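Local atomic coordinates of hypothetical UPF0334 kinase-like protein AQ_1292 (Aquifex aeolicus, PDB entry 1YE8), a protein that hydrolyses the nucleoside triphosphates ATP, GTP, CTP, TTP and UTP to the nucleoside diphosphates and phosphate, and shows no kinase activity. Residues 139-142 with 146-149; 27-32 with 89-94; 46-49 with 55-58; 111-114 with 118-121; 60-65 with 71-76. All coordinates share one frame; numbering follows the deposited sequence.

Contact 1. Residues 139-142 with 146-149; sequences IRDV and VKEI
Asp-141 meets Lys-147 through the carbon chain of the lysine, not through its charge. No hydrogen bond joins 139-142 to 146-149. Asp-141 OD2 lies 3.3 Å from Lys-147 CE and 3.4 Å from Lys-147 CG, and the two side chains cross at about a right angle. The lysine bends at chi3 (-98°), which brings CE back beside the carboxylate. Its ammonium goes past: Lys-147 NZ stays 4.6 Å from Asp-141 OD2. The opposite charges probably still attract weakly at that range. The firm polar partner of the aspartate is Arg-150, further along the same helix, whose NE forms a salt bridge with Asp-141 OD1.

Val-146, by contrast, is buried. Its CG1 sits 3.6 Å from Arg-140 O. Its other methyl, CG2, stands anti to its own carbonyl carbon and meets Val-142 CG2 at 4.1 Å. Val-146 also packs on Pro-138 and Leu-113.

The loop is sharply folded here. Asp-141 is the centre of an inverse gamma turn, closed by a weak bond of 2.9 Å from Val-142 N to Arg-140 O. Residues 139-142 lie between strand 132-136 and helix 144-150. This is a strand-to-helix connection of the parallel alpha/beta core, as in RecA-like P-loop NTPases.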
# COMPACT_ATOMS: atom_id res chain seq x y z
N ILE A 139 3.43 4.02 -11.25
CA ILE A 139 4.14 3.52 -12.44
C ILE A 139 5.39 4.34 -12.78
O ILE A 139 6.29 3.86 -13.47
CB ILE A 139 3.17 3.42 -13.65
CG1 ILE A 139 3.72 2.52 -14.76
CG2 ILE A 139 2.80 4.79 -14.17
CD1 ILE A 139 3.89 1.05 -14.39
N ARG A 140 5.46 5.56 -12.26
CA ARG A 140 6.65 6.38 -12.43
C ARG A 140 7.46 6.42 -11.14
O ARG A 140 6.92 6.25 -10.04
CB ARG A 140 6.27 7.81 -12.86
CG ARG A 140 5.67 7.90 -14.27
CD ARG A 140 5.23 9.30 -14.70
NE ARG A 140 4.42 9.98 -13.68
CZ ARG A 140 4.87 10.93 -12.86
NH1 ARG A 140 6.13 11.34 -12.91
NH2 ARG A 140 4.04 11.47 -11.97
N ASP A 141 8.77 6.61 -11.26
CA ASP A 141 9.65 6.66 -10.10
C ASP A 141 9.63 8.04 -9.45
O ASP A 141 10.58 8.82 -9.58
CB ASP A 141 11.08 6.29 -10.50
CG ASP A 141 11.22 4.82 -10.84
OD1 ASP A 141 10.42 3.99 -10.35
OD2 ASP A 141 12.16 4.41 -11.56
N VAL A 142 8.54 8.32 -8.74
CA VAL A 142 8.28 9.65 -8.20
C VAL A 142 9.07 9.96 -6.93
O VAL A 142 9.05 11.10 -6.46
CB VAL A 142 6.78 9.85 -7.93
CG1 VAL A 142 5.98 9.75 -9.24
CG2 VAL A 142 6.27 8.84 -6.88
N VAL A 146 10.25 4.44 -4.23
CA VAL A 146 9.44 3.79 -5.26
C VAL A 146 10.35 3.01 -6.21
O VAL A 146 10.06 1.85 -6.53
CB VAL A 146 8.56 4.81 -6.03
CG1 VAL A 146 7.92 4.17 -7.25
CG2 VAL A 146 7.47 5.40 -5.11
N LYS A 147 11.46 3.62 -6.65
CA LYS A 147 12.42 2.94 -7.53
C LYS A 147 13.01 1.71 -6.86
O LYS A 147 13.11 0.64 -7.46
CB LYS A 147 13.54 3.89 -7.94
CG LYS A 147 14.34 3.43 -9.16
CD LYS A 147 15.51 4.37 -9.44
CE LYS A 147 15.19 5.38 -10.54
NZ LYS A 147 16.36 6.22 -10.92
N GLU A 148 13.36 1.86 -5.58
CA GLU A 148 13.92 0.79 -4.77
C GLU A 148 12.98 -0.41 -4.71
O GLU A 148 13.41 -1.56 -4.83
CB GLU A 148 14.20 1.35 -3.37
CG GLU A 148 14.80 0.37 -2.39
CD GLU A 148 15.09 1.00 -1.04
OE1 GLU A 148 15.58 2.15 -1.01
OE2 GLU A 148 14.86 0.32 -0.02
N ILE A 149 11.69 -0.15 -4.49
CA ILE A 149 10.69 -1.20 -4.41
C ILE A 149 10.41 -1.82 -5.78
O ILE A 149 10.25 -3.04 -5.90
CB ILE A 149 9.38 -0.69 -3.69
CG1 ILE A 149 9.67 -0.27 -2.24
CG2 ILE A 149 8.28 -1.74 -3.79
CD1 ILE A 149 10.63 -1.16 -1.45

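Contact 2. Residues 27-32 with 89-94; sequences RAIGFW and ERAYRE
Ile-29 carries this contact, with Ala-91 as its close partner on helix 77-97. Ile-29 CG2 stands anti to the backbone N, and from there it reaches Ala-91 CB at 3.6 Å. The same alanine methyl lies 3.5 Å from Ile-29 O. Both residues are buried, and the small alanine brings the helix close to the strand: the CA atoms of Ile-29 and Ala-91 are 5.3 Å apart.

The other side is polar and partly exposed. Here the isoleucine meets Arg-90 and Glu-94 by its methyl groups alone, with no bond across. Ile-29 CD1 rests against the carboxylate of Glu-94, 3.6 Å from Glu-94 OE1. Over one face of the Arg-90 guanidinium lies Ile-29 CG2, 4.3 Å from Arg-90 NE. Arg-90 and Glu-94 are paired one helical turn apart. Arg-90 NE donates to Glu-94 OE2 at 2.6 Å, nearly straight at 168°, with the oxygen in the guanidinium plane. A second bond from Arg-90 NH2 to the same oxygen is weak. Arg-90 NH1 forms another salt bridge, to Glu-53.

Strand 28-29 is an outermost strand of the parallel sheet, beside strand 102-105. The chain turns a corner at Gly-30, and strand 31-36 enters the antiparallel sheet. Helix 77-97 packs beside this corner: Ile-29 and Phe-31 both touch Ile-87, and Phe-31 also reaches Phe-118 of helix 116-126.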
# COMPACT_ATOMS: atom_id res chain seq x y z
N ARG A 27 -6.03 -13.11 7.46
CA ARG A 27 -4.61 -13.14 7.12
C ARG A 27 -4.07 -11.75 6.77
O ARG A 27 -2.88 -11.51 6.90
CB ARG A 27 -4.36 -14.05 5.93
CG ARG A 27 -4.57 -15.53 6.22
CD ARG A 27 -4.58 -16.38 4.96
NE ARG A 27 -3.25 -16.42 4.36
CZ ARG A 27 -2.97 -16.97 3.19
NH1 ARG A 27 -3.93 -17.55 2.49
NH2 ARG A 27 -1.72 -16.97 2.74
N ALA A 28 -4.95 -10.86 6.30
CA ALA A 28 -4.52 -9.56 5.78
C ALA A 28 -4.51 -8.51 6.87
O ALA A 28 -5.52 -8.32 7.55
CB ALA A 28 -5.43 -9.14 4.64
N ILE A 29 -3.37 -7.83 7.05
CA ILE A 29 -3.26 -6.75 8.04
C ILE A 29 -2.54 -5.57 7.41
O ILE A 29 -1.43 -5.73 6.87
CB ILE A 29 -2.51 -7.20 9.33
CG1 ILE A 29 -3.03 -8.53 9.89
CG2 ILE A 29 -2.57 -6.09 10.37
CD1 ILE A 29 -2.04 -9.21 10.90
N GLY A 30 -3.13 -4.38 7.47
CA GLY A 30 -2.49 -3.20 6.90
C GLY A 30 -3.50 -2.14 6.52
O GLY A 30 -4.47 -1.90 7.24
N PHE A 31 -3.29 -1.49 5.38
CA PHE A 31 -4.18 -0.42 4.97
C PHE A 31 -4.18 -0.25 3.48
O PHE A 31 -3.23 -0.66 2.77
CB PHE A 31 -3.82 0.91 5.69
CG PHE A 31 -2.53 1.54 5.20
CD1 PHE A 31 -2.50 2.32 4.05
CD2 PHE A 31 -1.34 1.33 5.88
CE1 PHE A 31 -1.32 2.89 3.60
CE2 PHE A 31 -0.14 1.89 5.43
CZ PHE A 31 -0.14 2.68 4.29
N TRP A 32 -5.24 0.43 3.01
CA TRP A 32 -5.30 0.91 1.65
C TRP A 32 -5.73 2.37 1.63
O TRP A 32 -6.02 2.96 2.68
CB TRP A 32 -6.19 0.03 0.74
CG TRP A 32 -7.63 -0.06 1.18
CD1 TRP A 32 -8.67 0.73 0.78
CD2 TRP A 32 -8.18 -1.00 2.12
NE1 TRP A 32 -9.83 0.34 1.41
CE2 TRP A 32 -9.56 -0.72 2.24
CE3 TRP A 32 -7.64 -2.06 2.86
CZ2 TRP A 32 -10.41 -1.46 3.08
CZ3 TRP A 32 -8.49 -2.79 3.71
CH2 TRP A 32 -9.85 -2.48 3.79
N GLU A 89 3.08 -1.55 12.17
CA GLU A 89 3.93 -2.14 13.21
C GLU A 89 3.31 -3.45 13.71
O GLU A 89 4.01 -4.45 13.91
CB GLU A 89 4.15 -1.18 14.38
CG GLU A 89 4.94 0.07 14.01
CD GLU A 89 6.45 -0.08 14.05
OE1 GLU A 89 6.95 -1.21 14.13
OE2 GLU A 89 7.15 0.96 13.97
N ARG A 90 1.99 -3.45 13.90
CA ARG A 90 1.27 -4.67 14.25
C ARG A 90 1.40 -5.73 13.15
O ARG A 90 1.71 -6.89 13.43
CB ARG A 90 -0.21 -4.37 14.52
CG ARG A 90 -1.04 -5.60 14.72
CD ARG A 90 -2.52 -5.34 14.91
NE ARG A 90 -3.21 -6.58 14.59
CZ ARG A 90 -4.47 -6.69 14.24
NH1 ARG A 90 -5.26 -5.61 14.20
NH2 ARG A 90 -4.92 -7.90 13.93
N ALA A 91 1.15 -5.32 11.91
CA ALA A 91 1.23 -6.26 10.78
C ALA A 91 2.60 -6.93 10.72
O ALA A 91 2.68 -8.14 10.54
CB ALA A 91 0.92 -5.55 9.47
N TYR A 92 3.66 -6.16 10.91
CA TYR A 92 5.03 -6.67 10.85
C TYR A 92 5.30 -7.63 12.01
O TYR A 92 5.84 -8.73 11.79
CB TYR A 92 6.01 -5.49 10.81
CG TYR A 92 7.45 -5.85 10.54
CD1 TYR A 92 7.78 -6.85 9.62
CD2 TYR A 92 8.48 -5.17 11.18
CE1 TYR A 92 9.11 -7.18 9.36
CE2 TYR A 92 9.81 -5.49 10.92
CZ TYR A 92 10.10 -6.49 10.01
OH TYR A 92 11.42 -6.80 9.76
N ARG A 93 4.90 -7.27 13.24
CA ARG A 93 5.08 -8.20 14.36
C ARG A 93 4.35 -9.51 14.09
O ARG A 93 4.89 -10.60 14.31
CB ARG A 93 4.56 -7.65 15.68
CG ARG A 93 5.44 -6.62 16.34
CD ARG A 93 4.96 -6.23 17.73
NE ARG A 93 3.61 -5.67 17.68
CZ ARG A 93 3.33 -4.38 17.55
NH1 ARG A 93 4.31 -3.48 17.46
NH2 ARG A 93 2.07 -3.98 17.50
N GLU A 94 3.10 -9.42 13.65
CA GLU A 94 2.30 -10.63 13.47
C GLU A 94 2.82 -11.48 12.31
O GLU A 94 2.87 -12.70 12.42
CB GLU A 94 0.83 -10.30 13.27
CG GLU A 94 0.12 -9.78 14.50
CD GLU A 94 -1.37 -9.94 14.37
OE1 GLU A 94 -1.81 -11.03 13.95
OE2 GLU A 94 -2.09 -8.98 14.63

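Contact 3. Residues 46-49 with 55-58; sequences GFRI and KKKI
Strands 46-49 and 56-58 run antiparallel, 155° between their directions and 4.5 Å at closest approach. They are the arms of a beta hairpin, strands 46-51 and 56-61, within the antiparallel sheet. Ile-49 and Lys-57 form the hydrogen-bonded pair. Ile-49 N donates to Lys-57 O at 2.9 Å. The return bond, Lys-57 N to Ile-49 O, is 3.1 Å long. Arg-48 and Ile-58 are the neighbouring non-hydrogen-bonded pair, with CA atoms 4.1 Å apart.

The two sheet faces differ. On the face of Arg-48 and Ile-58, the arginine lies across the neighbouring strand. Its CG is anti to the backbone N (chi1 -167°), and the chain bends at chi3. Arg-48 CD touches Lys-56 CB at 3.7 Å. The guanidinium then has Ile-58 CG1 over one face. Arg-48 and Lys-56 meet through their carbon chains; Arg-48 NE and Lys-56 NZ are 6.7 Å apart.

On the other face, Ile-49 packs on Phe-31 and on Ala-84 of helix 77-97. Lys-57 touches Tyr-79, Glu-82 and Leu-83 of the same helix. Phe-47 stands edge-to-face with Tyr-73, and the side chain of Phe-47 lies about 6 Å from a bound magnesium ion. A methyl group of Ile-49 also presses on the bonded carbonyl: Ile-49 CG2 is 3.3 Å from Lys-57 O.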
# COMPACT_ATOMS: atom_id res chain seq x y z
N GLY A 46 -9.69 14.49 -2.29
CA GLY A 46 -8.68 14.03 -1.36
C GLY A 46 -8.55 12.53 -1.31
O GLY A 46 -9.09 11.81 -2.18
N PHE A 47 -7.85 12.06 -0.28
CA PHE A 47 -7.53 10.65 -0.08
C PHE A 47 -7.67 10.28 1.39
O PHE A 47 -7.24 11.03 2.27
CB PHE A 47 -6.12 10.34 -0.58
CG PHE A 47 -5.92 10.64 -2.04
CD1 PHE A 47 -5.56 11.91 -2.45
CD2 PHE A 47 -6.12 9.64 -3.00
CE1 PHE A 47 -5.38 12.21 -3.80
CE2 PHE A 47 -5.94 9.93 -4.36
CZ PHE A 47 -5.57 11.22 -4.75
N ARG A 48 -8.20 9.08 1.62
CA ARG A 48 -8.49 8.55 2.94
C ARG A 48 -7.73 7.25 3.14
O ARG A 48 -7.79 6.36 2.31
CB ARG A 48 -10.01 8.28 3.05
CG ARG A 48 -10.50 8.02 4.46
CD ARG A 48 -12.00 7.75 4.56
NE ARG A 48 -12.76 8.21 3.41
CZ ARG A 48 -13.62 9.24 3.42
NH1 ARG A 48 -13.84 9.95 4.52
NH2 ARG A 48 -14.26 9.55 2.31
N ILE A 49 -7.02 7.13 4.25
CA ILE A 49 -6.42 5.84 4.62
C ILE A 49 -7.51 5.02 5.32
O ILE A 49 -8.26 5.55 6.14
CB ILE A 49 -5.14 6.02 5.52
CG1 ILE A 49 -4.61 4.65 5.97
CG2 ILE A 49 -5.40 6.97 6.69
CD1 ILE A 49 -3.21 4.68 6.55
N LYS A 55 -10.58 1.46 10.51
CA LYS A 55 -10.28 2.83 10.90
C LYS A 55 -10.02 3.66 9.65
O LYS A 55 -9.37 3.17 8.72
CB LYS A 55 -9.09 2.90 11.87
CG LYS A 55 -9.22 2.04 13.13
CD LYS A 55 -10.34 2.48 14.05
CE LYS A 55 -10.40 1.53 15.25
NZ LYS A 55 -9.38 1.86 16.27
N LYS A 56 -10.55 4.87 9.62
CA LYS A 56 -10.49 5.74 8.44
C LYS A 56 -10.10 7.18 8.79
O LYS A 56 -10.53 7.70 9.83
CB LYS A 56 -11.83 5.76 7.70
CG LYS A 56 -12.46 4.40 7.49
CD LYS A 56 -13.84 4.51 6.89
CE LYS A 56 -14.50 3.16 6.90
NZ LYS A 56 -13.77 2.18 6.06
N LYS A 57 -9.31 7.81 7.93
CA LYS A 57 -8.98 9.22 8.11
C LYS A 57 -8.54 9.85 6.81
O LYS A 57 -7.70 9.28 6.09
CB LYS A 57 -7.87 9.41 9.15
CG LYS A 57 -7.67 10.88 9.54
CD LYS A 57 -6.82 11.03 10.79
CE LYS A 57 -7.50 10.48 12.01
NZ LYS A 57 -8.71 11.25 12.37
N ILE A 58 -9.08 11.04 6.50
CA ILE A 58 -8.58 11.82 5.37
C ILE A 58 -7.22 12.39 5.75
O ILE A 58 -7.10 13.13 6.73
CB ILE A 58 -9.55 12.97 4.99
CG1 ILE A 58 -10.88 12.39 4.50
CG2 ILE A 58 -8.92 13.84 3.89
CD1 ILE A 58 -11.97 13.44 4.22

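Contact 4. Residues 111-114 with 118-121; sequences MELF and FRDL
Arg-119 of helix 116-126 reaches back to Leu-113 in the loop before it. From CB, its CG goes anti to the carbonyl carbon (chi1 -64°) and meets Leu-113 CD2 at 3.8 Å. The next atom, Arg-119 CD, lies 3.4 Å from Leu-113 O. The chain bends at chi3, and this brings NE and CZ past the same carbonyl. At the tip, Arg-119 NH1 donates to Leu-113 O at 2.8 Å, with an N-H...O angle of 157°. The oxygen lies in the guanidinium plane. Phe-114 O is also at the guanidinium edge, but at 3.6 Å from Arg-119 NH1. One carbonyl is thus gripped by the tip and flanked by the aliphatic part.

Phe-118 meets Glu-112. Its CE2 touches Glu-112 CB at 3.5 Å, and its CD2 lies 3.4 Å from Glu-112 O. Leu-113 CD2 reaches the same ring obliquely. The carboxylate of Glu-112 leads away, with a weak bond to OE1 from Gly-109 N, in the predicted ATP-binding segment.

The contact joins the loop after strand 102-105 to the start of helix 116-126. Two other helices touch it: Phe-118 stands edge-to-face with Phe-80 of helix 77-97, while Leu-113 and Arg-119 both touch Leu-145 of helix 144-150.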
# COMPACT_ATOMS: atom_id res chain seq x y z
N MSE A 111 2.42 10.83 -1.75
CA MSE A 111 1.75 11.42 -0.59
C MSE A 111 2.14 10.73 0.71
O MSE A 111 2.44 11.40 1.70
CB MSE A 111 0.24 11.39 -0.77
CG MSE A 111 -0.19 12.18 -1.97
SE MSE A 111 -2.08 12.12 -2.24
CE MSE A 111 -2.42 10.25 -1.92
N GLU A 112 2.25 9.41 0.67
CA GLU A 112 2.59 8.65 1.86
C GLU A 112 4.06 8.82 2.24
O GLU A 112 4.42 8.81 3.43
CB GLU A 112 2.27 7.16 1.63
CG GLU A 112 0.78 6.92 1.42
CD GLU A 112 0.30 7.04 -0.02
OE1 GLU A 112 1.05 7.39 -0.96
OE2 GLU A 112 -0.90 6.72 -0.24
N LEU A 113 4.91 8.97 1.23
CA LEU A 113 6.36 8.98 1.42
C LEU A 113 6.88 10.28 2.05
O LEU A 113 8.05 10.36 2.38
CB LEU A 113 7.09 8.64 0.11
CG LEU A 113 6.94 7.15 -0.27
CD1 LEU A 113 7.38 6.93 -1.71
CD2 LEU A 113 7.72 6.23 0.64
N PHE A 114 6.01 11.27 2.26
CA PHE A 114 6.40 12.43 3.07
C PHE A 114 6.66 12.04 4.52
O PHE A 114 7.32 12.79 5.24
CB PHE A 114 5.32 13.51 3.03
CG PHE A 114 5.29 14.32 1.77
CD1 PHE A 114 6.36 15.16 1.44
CD2 PHE A 114 4.19 14.29 0.94
CE1 PHE A 114 6.30 15.94 0.27
CE2 PHE A 114 4.14 15.06 -0.22
CZ PHE A 114 5.20 15.88 -0.55
N PHE A 118 7.09 6.27 7.95
CA PHE A 118 6.59 5.34 6.94
C PHE A 118 7.73 4.84 6.05
O PHE A 118 7.82 3.65 5.79
CB PHE A 118 5.51 6.02 6.11
CG PHE A 118 4.90 5.14 5.03
CD1 PHE A 118 4.10 4.04 5.35
CD2 PHE A 118 5.13 5.45 3.70
CE1 PHE A 118 3.51 3.25 4.33
CE2 PHE A 118 4.55 4.67 2.68
CZ PHE A 118 3.75 3.57 3.00
N ARG A 119 8.57 5.75 5.56
CA ARG A 119 9.71 5.32 4.73
C ARG A 119 10.57 4.26 5.44
O ARG A 119 10.92 3.22 4.85
CB ARG A 119 10.59 6.50 4.34
CG ARG A 119 9.93 7.53 3.46
CD ARG A 119 10.89 8.53 2.84
NE ARG A 119 11.71 9.28 3.79
CZ ARG A 119 11.37 10.43 4.36
NH1 ARG A 119 10.19 10.98 4.12
NH2 ARG A 119 12.22 11.04 5.18
N ASP A 120 10.90 4.52 6.70
CA ASP A 120 11.80 3.63 7.43
C ASP A 120 11.14 2.27 7.67
O ASP A 120 11.77 1.23 7.53
CB ASP A 120 12.23 4.26 8.76
CG ASP A 120 13.08 5.52 8.57
OD1 ASP A 120 13.65 5.73 7.47
OD2 ASP A 120 13.21 6.37 9.47
N LEU A 121 9.86 2.29 8.05
CA LEU A 121 9.16 1.05 8.31
C LEU A 121 8.93 0.24 7.01
O LEU A 121 9.09 -0.98 6.99
CB LEU A 121 7.84 1.34 9.04
CG LEU A 121 7.00 0.15 9.48
CD1 LEU A 121 7.77 -0.85 10.30
CD2 LEU A 121 5.84 0.69 10.29

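Contact 5. Residues 60-65 with 71-76; sequences SSKFFT and GSYGVN
Tyr-73 and Phe-64 are each covered over one face. Lys-62 CG makes a CH-pi contact with the Tyr-73 ring, 4.2 Å from its centroid. Ser-72 OG lies over the same face, offset toward the rim, and 3.2 Å from Lys-62 CE. The extended lysine runs on over the ring, and Lys-62 CE lies 3.5 Å from Tyr-73 OH. That hydroxyl is hydrogen-bonded to Arg-44. Ser-61 CB lies over the centre of one Phe-64 ring face. Gly-74 O and Asn-76 CB approach the Phe-64 ring obliquely.

Between the rings, Ser-61 and Gly-74 form an antiparallel hydrogen-bonded pair. Ser-61 N donates to Gly-74 O at 3.0 Å, and Gly-74 N to Ser-61 O at 2.9 Å. Ser-61 O also accepts from Phe-64 N, from the opposite face of its plane, closing a type I turn. Ser-61 OG takes Phe-63 N at 3.0 Å in an ST turn. Gly-74 CA makes a CA-H...O contact of 3.4 Å with Phe-64 O. A water bridges Phe-64 O and Ser-72 O. Ser-60 OG is buried without a polar partner, 3.4 Å from Tyr-73 CB.

Strand 56-61 lies between strands 46-51 and 73-75 in the antiparallel sheet. Helix 77-97 starts directly after Asn-76, its N-cap, whose OD1 accepts from Tyr-79 N.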
# COMPACT_ATOMS: atom_id res chain seq x y z
N SER A 60 -5.01 13.56 3.02
CA SER A 60 -4.58 14.43 1.94
C SER A 60 -5.83 15.03 1.33
O SER A 60 -6.78 14.31 1.07
CB SER A 60 -3.82 13.62 0.90
OG SER A 60 -3.48 14.42 -0.22
N SER A 61 -5.83 16.34 1.12
CA SER A 61 -7.03 17.01 0.63
C SER A 61 -6.69 18.32 -0.04
O SER A 61 -5.76 19.01 0.37
CB SER A 61 -8.02 17.29 1.79
OG SER A 61 -9.19 17.98 1.34
N LYS A 62 -7.49 18.67 -1.06
CA LYS A 62 -7.47 20.01 -1.63
C LYS A 62 -7.79 21.10 -0.60
O LYS A 62 -7.40 22.25 -0.80
CB LYS A 62 -8.41 20.09 -2.84
CG LYS A 62 -7.96 19.18 -3.98
CD LYS A 62 -8.75 19.38 -5.24
CE LYS A 62 -8.16 18.52 -6.32
NZ LYS A 62 -8.41 19.03 -7.67
N PHE A 63 -8.47 20.75 0.50
CA PHE A 63 -8.76 21.74 1.54
C PHE A 63 -7.63 21.90 2.55
O PHE A 63 -7.65 22.86 3.34
CB PHE A 63 -10.01 21.35 2.33
CG PHE A 63 -11.28 21.29 1.53
CD1 PHE A 63 -11.78 22.43 0.89
CD2 PHE A 63 -12.00 20.10 1.45
CE1 PHE A 63 -12.97 22.37 0.16
CE2 PHE A 63 -13.19 20.03 0.71
CZ PHE A 63 -13.68 21.17 0.07
N PHE A 64 -6.67 20.98 2.57
CA PHE A 64 -5.64 21.02 3.61
C PHE A 64 -4.51 21.96 3.27
O PHE A 64 -3.87 21.83 2.22
CB PHE A 64 -5.01 19.64 3.82
CG PHE A 64 -5.87 18.64 4.54
CD1 PHE A 64 -7.14 18.94 5.05
CD2 PHE A 64 -5.38 17.34 4.71
CE1 PHE A 64 -7.90 17.98 5.70
CE2 PHE A 64 -6.12 16.38 5.38
CZ PHE A 64 -7.39 16.69 5.88
N THR A 65 -4.24 22.89 4.18
CA THR A 65 -3.04 23.69 4.08
C THR A 65 -1.83 22.87 4.54
O THR A 65 -1.85 22.31 5.65
CB THR A 65 -3.21 24.92 4.96
OG1 THR A 65 -4.28 25.71 4.41
CG2 THR A 65 -1.96 25.80 4.89
N GLY A 71 0.54 18.33 -6.23
CA GLY A 71 -0.35 19.21 -6.96
C GLY A 71 -1.14 20.09 -6.01
O GLY A 71 -0.57 20.85 -5.22
N SER A 72 -2.47 19.99 -6.09
CA SER A 72 -3.33 20.81 -5.24
C SER A 72 -3.67 20.14 -3.91
O SER A 72 -4.38 20.71 -3.09
CB SER A 72 -4.62 21.15 -5.98
OG SER A 72 -5.37 19.98 -6.23
N TYR A 73 -3.18 18.91 -3.70
CA TYR A 73 -3.48 18.17 -2.47
C TYR A 73 -2.47 18.47 -1.37
O TYR A 73 -1.28 18.24 -1.56
CB TYR A 73 -3.46 16.66 -2.75
CG TYR A 73 -4.51 16.23 -3.74
CD1 TYR A 73 -5.80 15.96 -3.33
CD2 TYR A 73 -4.21 16.13 -5.09
CE1 TYR A 73 -6.79 15.59 -4.24
CE2 TYR A 73 -5.18 15.76 -6.01
CZ TYR A 73 -6.46 15.49 -5.58
OH TYR A 73 -7.44 15.13 -6.48
N GLY A 74 -2.95 18.97 -0.24
CA GLY A 74 -2.13 19.16 0.95
C GLY A 74 -2.12 17.89 1.76
O GLY A 74 -3.18 17.32 2.03
N VAL A 75 -0.93 17.42 2.12
CA VAL A 75 -0.77 16.18 2.87
C VAL A 75 -0.49 16.46 4.35
O VAL A 75 0.45 17.20 4.70
CB VAL A 75 0.36 15.31 2.31
CG1 VAL A 75 0.53 14.03 3.12
CG2 VAL A 75 0.10 14.98 0.84
N ASN A 76 -1.32 15.87 5.20
CA ASN A 76 -1.10 15.94 6.64
C ASN A 76 -0.43 14.65 7.09
O ASN A 76 -1.08 13.58 7.22
CB ASN A 76 -2.41 16.19 7.38
CG ASN A 76 -2.19 16.48 8.84
OD1 ASN A 76 -1.40 15.80 9.51
ND2 ASN A 76 -2.89 17.50 9.37
O HOH W 1 -4.24 22.26 -0.54

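How the contacts relate
Following the chain, 27-32 leaves the parallel sheet and enters the antiparallel one. Contact 2 closes only at 89-94, so its long loop encloses contacts 3 and 5. These two follow in series and share strand 56-61, joining three adjacent strands; Phe-47 N probably bonds to Ser-60 O. Contact 4 closes a short loop at the start of helix 116-126, and contact 1 does likewise at helix 144-150. No contacts cross. Contact 4 touches all four others: Met-111, a selenomethionine, packs on Phe-47 and Ser-60, Phe-118 on Phe-31, and Leu-113 on Val-146. It thereby ties the antiparallel sheet to the helices of the parallel core.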